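Local coordinates for protein predicted metal-dependent hydrolase of the TIM-barrel fold (Lactobacillus casei, PDB 2QPX) that is of unknown function but binds zinc and probably acts as a metal-dependent hydrolase of the amidohydrolase type, built on a TIM barrel, at residues Pro280-Asn291 / Ala308-Ala319. Residues are numbered along the deposited sequence; the frame is centred on the assembly and turned at random. Where two conformers were deposited one is given.
With ZN (zinc ion), chain B.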
loop_
_atom_site.group_PDB
_atom_site.type_symbol
_atom_site.label_atom_id
_atom_site.label_comp_id
_atom_site.label_asym_id
_atom_site.label_seq_id
_atom_site.Cartn_x
_atom_site.Cartn_y
_atom_site.Cartn_z
ATOM N N PRO A 280 -9.225 18.149 -11.568
ATOM C CA PRO A 280 -8.512 19.347 -12.012
ATOM C C PRO A 280 -7.860 19.998 -10.825
ATOM O O PRO A 280 -8.304 19.791 -9.707
ATOM C CB PRO A 280 -9.616 20.248 -12.558
ATOM C CG PRO A 280 -10.830 19.820 -11.843
ATOM C CD PRO A 280 -10.695 18.353 -11.560
ATOM N N ASN A 281 -6.802 20.749 -11.065
ATOM C CA ASN A 281 -6.258 21.692 -10.080
ATOM C C ASN A 281 -5.736 20.986 -8.823
ATOM O O ASN A 281 -5.733 21.561 -7.742
ATOM C CB ASN A 281 -7.317 22.743 -9.707
ATOM C CG ASN A 281 -7.738 23.582 -10.867
ATOM O OD1 ASN A 281 -6.899 24.048 -11.638
ATOM N ND2 ASN A 281 -9.039 23.793 -11.002
ATOM N N LEU A 282 -5.308 19.732 -8.973
ATOM C CA LEU A 282 -4.874 18.933 -7.815
ATOM C C LEU A 282 -3.426 18.512 -8.016
ATOM O O LEU A 282 -3.090 17.789 -8.955
ATOM C CB LEU A 282 -5.754 17.697 -7.594
ATOM C CG LEU A 282 -5.534 16.936 -6.265
ATOM C CD1 LEU A 282 -4.306 15.994 -6.284
ATOM C CD2 LEU A 282 -5.447 17.909 -5.075
ATOM N N TYR A 283 -2.587 18.987 -7.116
ATOM C CA TYR A 283 -1.135 18.811 -7.156
ATOM C C TYR A 283 -0.680 18.077 -5.914
ATOM O O TYR A 283 -1.429 17.985 -4.944
ATOM C CB TYR A 283 -0.456 20.171 -7.250
ATOM C CG TYR A 283 -0.911 21.002 -8.433
ATOM C CD1 TYR A 283 -2.077 21.750 -8.378
ATOM C CD2 TYR A 283 -0.177 20.987 -9.626
ATOM C CE1 TYR A 283 -2.526 22.491 -9.462
ATOM C CE2 TYR A 283 -0.599 21.700 -10.716
ATOM C CZ TYR A 283 -1.755 22.466 -10.630
ATOM O OH TYR A 283 -2.173 23.168 -11.751
ATOM N N PHE A 284 0.542 17.571 -5.935
ATOM C CA PHE A 284 1.064 16.865 -4.767
ATOM C C PHE A 284 2.576 16.831 -4.775
ATOM O O PHE A 284 3.206 17.080 -5.798
ATOM C CB PHE A 284 0.452 15.466 -4.641
ATOM C CG PHE A 284 0.932 14.485 -5.645
ATOM C CD1 PHE A 284 0.528 14.566 -6.968
ATOM C CD2 PHE A 284 1.719 13.417 -5.278
ATOM C CE1 PHE A 284 0.944 13.630 -7.882
ATOM C CE2 PHE A 284 2.103 12.480 -6.218
ATOM C CZ PHE A 284 1.711 12.595 -7.506
ATOM N N ASP A 285 3.129 16.495 -3.617
ATOM C CA ASP A 285 4.564 16.271 -3.461
ATOM C C ASP A 285 4.839 15.057 -2.599
ATOM O O ASP A 285 3.914 14.497 -2.004
ATOM C CB ASP A 285 5.268 17.556 -2.986
ATOM C CG ASP A 285 4.998 17.918 -1.556
ATOM O OD1 ASP A 285 5.169 17.054 -0.684
ATOM O OD2 ASP A 285 4.638 19.090 -1.292
ATOM N N ILE A 286 6.128 14.654 -2.507
ATOM C CA ILE A 286 6.570 13.577 -1.585
ATOM C C ILE A 286 7.625 14.100 -0.606
ATOM O O ILE A 286 8.543 13.435 -0.184
ATOM C CB ILE A 286 7.063 12.320 -2.320
ATOM C CG1 ILE A 286 8.248 12.650 -3.259
ATOM C CG2 ILE A 286 5.897 11.653 -3.079
ATOM C CD1 ILE A 286 9.096 11.410 -3.684
ATOM N N SER A 287 7.439 15.362 -0.232
ATOM C CA SER A 287 8.223 16.027 0.801
ATOM C C SER A 287 8.102 15.257 2.150
ATOM O O SER A 287 7.165 14.477 2.360
ATOM C CB SER A 287 7.796 17.475 0.885
ATOM O OG SER A 287 6.495 17.580 1.436
ATOM N N LEU A 288 9.096 15.425 3.030
ATOM C CA LEU A 288 9.162 14.729 4.328
ATOM C C LEU A 288 9.559 13.253 4.227
ATOM O O LEU A 288 10.458 12.800 4.943
ATOM C CB LEU A 288 7.865 14.942 5.149
ATOM C CG LEU A 288 8.076 14.782 6.673
ATOM C CD1 LEU A 288 9.087 15.833 7.258
ATOM C CD2 LEU A 288 6.717 14.829 7.427
ATOM N N LEU A 289 8.900 12.499 3.360
ATOM C CA LEU A 289 9.425 11.217 2.943
ATOM C C LEU A 289 10.810 11.388 2.269
ATOM O O LEU A 289 11.739 10.647 2.615
ATOM C CB LEU A 289 8.430 10.494 2.020
ATOM C CG LEU A 289 8.834 9.085 1.511
ATOM C CD1 LEU A 289 9.892 9.109 0.390
ATOM C CD2 LEU A 289 9.282 8.111 2.614
ATOM N N ASP A 290 10.950 12.406 1.393
ATOM C CA ASP A 290 12.079 12.424 0.536
ATOM C C ASP A 290 13.386 12.589 1.325
ATOM O O ASP A 290 14.392 11.999 0.939
ATOM C CB ASP A 290 11.912 13.390 -0.680
ATOM C CG ASP A 290 11.585 14.853 -0.355
ATOM O OD1 ASP A 290 11.597 15.276 0.837
ATOM O OD2 ASP A 290 11.325 15.600 -1.406
ATOM N N ASN A 291 13.336 13.356 2.437
ATOM C CA ASN A 291 14.490 13.577 3.354
ATOM C C ASN A 291 14.489 12.668 4.582
ATOM O O ASN A 291 15.540 12.182 4.985
ATOM C CB ASN A 291 14.668 15.034 3.801
ATOM C CG ASN A 291 13.360 15.787 4.071
ATOM O OD1 ASN A 291 12.300 15.186 4.231
ATOM N ND2 ASN A 291 13.436 17.141 4.125
ATOM N N ALA A 308 -0.198 9.562 -12.194
ATOM C CA ALA A 308 -0.297 11.013 -12.205
ATOM C C ALA A 308 0.233 11.609 -13.493
ATOM O O ALA A 308 1.216 11.116 -14.059
ATOM C CB ALA A 308 0.565 11.606 -11.040
ATOM N N PRO A 309 -0.274 12.787 -13.858
ATOM C CA PRO A 309 0.453 13.574 -14.852
ATOM C C PRO A 309 1.750 14.108 -14.234
ATOM O O PRO A 309 1.759 14.538 -13.088
ATOM C CB PRO A 309 -0.491 14.739 -15.140
ATOM C CG PRO A 309 -1.827 14.315 -14.597
ATOM C CD PRO A 309 -1.479 13.493 -13.415
ATOM N N TYR A 310 2.805 14.155 -15.033
ATOM C CA TYR A 310 4.075 14.654 -14.548
ATOM C C TYR A 310 4.000 16.149 -14.226
ATOM O O TYR A 310 4.809 16.651 -13.446
ATOM C CB TYR A 310 5.207 14.368 -15.577
ATOM C CG TYR A 310 5.601 12.912 -15.610
ATOM C CD1 TYR A 310 6.409 12.357 -14.622
ATOM C CD2 TYR A 310 5.211 12.074 -16.662
ATOM C CE1 TYR A 310 6.767 10.994 -14.641
ATOM C CE2 TYR A 310 5.562 10.737 -16.687
ATOM C CZ TYR A 310 6.353 10.190 -15.698
ATOM O OH TYR A 310 6.721 8.871 -15.735
ATOM N N THR A 311 2.987 16.829 -14.785
ATOM C CA THR A 311 2.740 18.230 -14.540
ATOM C C THR A 311 1.924 18.522 -13.262
ATOM O O THR A 311 1.561 19.669 -13.009
ATOM C CB THR A 311 2.046 18.858 -15.731
ATOM O OG1 THR A 311 0.881 18.083 -16.057
ATOM C CG2 THR A 311 3.043 18.942 -16.933
ATOM N N ARG A 312 1.691 17.486 -12.440
ATOM C CA ARG A 312 0.973 17.658 -11.169
ATOM C C ARG A 312 1.796 17.368 -9.925
ATOM O O ARG A 312 1.343 17.670 -8.814
ATOM C CB ARG A 312 -0.272 16.794 -11.148
ATOM C CG ARG A 312 -1.363 17.221 -12.184
ATOM C CD ARG A 312 -1.957 18.601 -11.923
ATOM N NE ARG A 312 -3.143 18.749 -12.757
ATOM C CZ ARG A 312 -4.319 18.189 -12.484
ATOM N NH1 ARG A 312 -4.533 17.610 -11.302
ATOM N NH2 ARG A 312 -5.283 18.245 -13.376
ATOM N N ILE A 313 2.975 16.759 -10.104
ATOM C CA ILE A 313 3.866 16.425 -8.984
ATOM C C ILE A 313 4.910 17.550 -8.842
ATOM O O ILE A 313 5.415 18.071 -9.828
ATOM C CB ILE A 313 4.433 14.955 -9.041
ATOM C CG1 ILE A 313 5.033 14.548 -7.674
ATOM C CG2 ILE A 313 5.407 14.793 -10.193
ATOM C CD1 ILE A 313 5.444 13.047 -7.531
ATOM N N LEU A 314 5.187 17.942 -7.599
ATOM C CA LEU A 314 6.048 19.104 -7.288
ATOM C C LEU A 314 7.210 18.669 -6.401
ATOM O O LEU A 314 7.093 17.739 -5.616
ATOM C CB LEU A 314 5.267 20.170 -6.492
ATOM C CG LEU A 314 3.915 20.623 -7.053
ATOM C CD1 LEU A 314 3.226 21.639 -6.107
ATOM C CD2 LEU A 314 4.064 21.193 -8.468
ATOM N N PHE A 315 8.332 19.376 -6.509
ATOM C CA PHE A 315 9.372 19.309 -5.482
ATOM C C PHE A 315 8.991 20.161 -4.254
ATOM O O PHE A 315 8.619 21.327 -4.373
ATOM C CB PHE A 315 10.720 19.845 -5.967
ATOM C CG PHE A 315 11.726 19.975 -4.870
ATOM C CD1 PHE A 315 12.297 18.845 -4.307
ATOM C CD2 PHE A 315 12.036 21.215 -4.338
ATOM C CE1 PHE A 315 13.168 18.956 -3.258
ATOM C CE2 PHE A 315 12.909 21.331 -3.252
ATOM C CZ PHE A 315 13.480 20.217 -2.754
ATOM N N ALA A 316 9.148 19.557 -3.071
ATOM C CA ALA A 316 9.259 20.280 -1.821
ATOM C C ALA A 316 10.143 19.479 -0.895
ATOM O O ALA A 316 10.278 18.276 -1.048
ATOM C CB ALA A 316 7.890 20.530 -1.123
ATOM N N SER A 317 10.762 20.167 0.064
ATOM C CA SER A 317 11.546 19.514 1.120
ATOM C C SER A 317 10.777 19.230 2.405
ATOM O O SER A 317 11.058 18.261 3.112
ATOM C CB SER A 317 12.774 20.383 1.474
ATOM O OG SER A 317 12.374 21.598 2.093
ATOM N N ASP A 318 9.805 20.077 2.730
ATOM C CA ASP A 318 9.226 20.095 4.073
ATOM C C ASP A 318 10.291 20.304 5.163
ATOM O O ASP A 318 10.069 19.952 6.335
ATOM C CB ASP A 318 8.355 18.838 4.403
ATOM C CG ASP A 318 7.409 19.101 5.554
ATOM O OD1 ASP A 318 6.952 20.239 5.696
ATOM O OD2 ASP A 318 7.067 18.190 6.328
ATOM N N ALA A 319 11.421 20.902 4.788
ATOM C CA ALA A 319 12.535 21.004 5.695
ATOM C C ALA A 319 12.366 22.170 6.676
ATOM O O ALA A 319 11.790 23.212 6.335
ATOM C CB ALA A 319 13.852 21.175 4.899
HETATM ZN ZN ZN B . 5.304 21.163 6.597
HETATM O O HOH W 1 -1.981 20.992 -14.475
HETATM O O HOH W 2 8.400 16.384 -3.580
HETATM O O HOH W 3 5.065 19.374 7.611
#
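Phe-284 and Ile-313 pair in parallel where two neighbouring strands of the TIM barrel, 282-285 and 313-314, meet in a buried contact that runs up to the zinc site. Two backbone bonds join them, Phe-284 N to Arg-312 O at 3.0 Å and Leu-314 N to Phe-284 O at 2.8 Å. Farther along, a water bridges Leu-314 O, Ile-286 N and Ala-316 N. On one side of the sheet, the flat Phe-284 ring offers a face to the Ile-313 CG1 methylene, 4.0 Å from its centroid, while Ala-308 CB touches the ring's edge. Where the strands begin, Arg-312 bends at chi2 (-65°), laying CD over the Tyr-283 ring, and is long enough for NH1 to donate in the guanidinium plane to Leu-282 O (2.8 Å) while NH2 forms a salt bridge with Asp-49 of the second subunit. A leucine here would probably leave that aspartate without its mate and Leu-282 O without this donor. Towards the metal, the compact carboxylate of Asp-285 takes several donors: OD1 closes an Asx turn, meeting Ser-287 N (2.9 Å) and Ser-287 OG from the same side above its plane, and accepts from His-264 N. Ser-287 OG bonds His-264, a ligand of the second zinc. A bent bond from Asn-291 ND2, which also bonds Met-325 O, to Ser-317 O (2.8 Å) ties the helix start to the loop carrying Asp-318. That aspartate's OD1 binds zinc at 2.1 Å, alongside His-18, His-20 and the carboxylated Lys-167, while its OD2 accepts from the zinc-bound water and lies 3.2 Å from Leu-288 CD1.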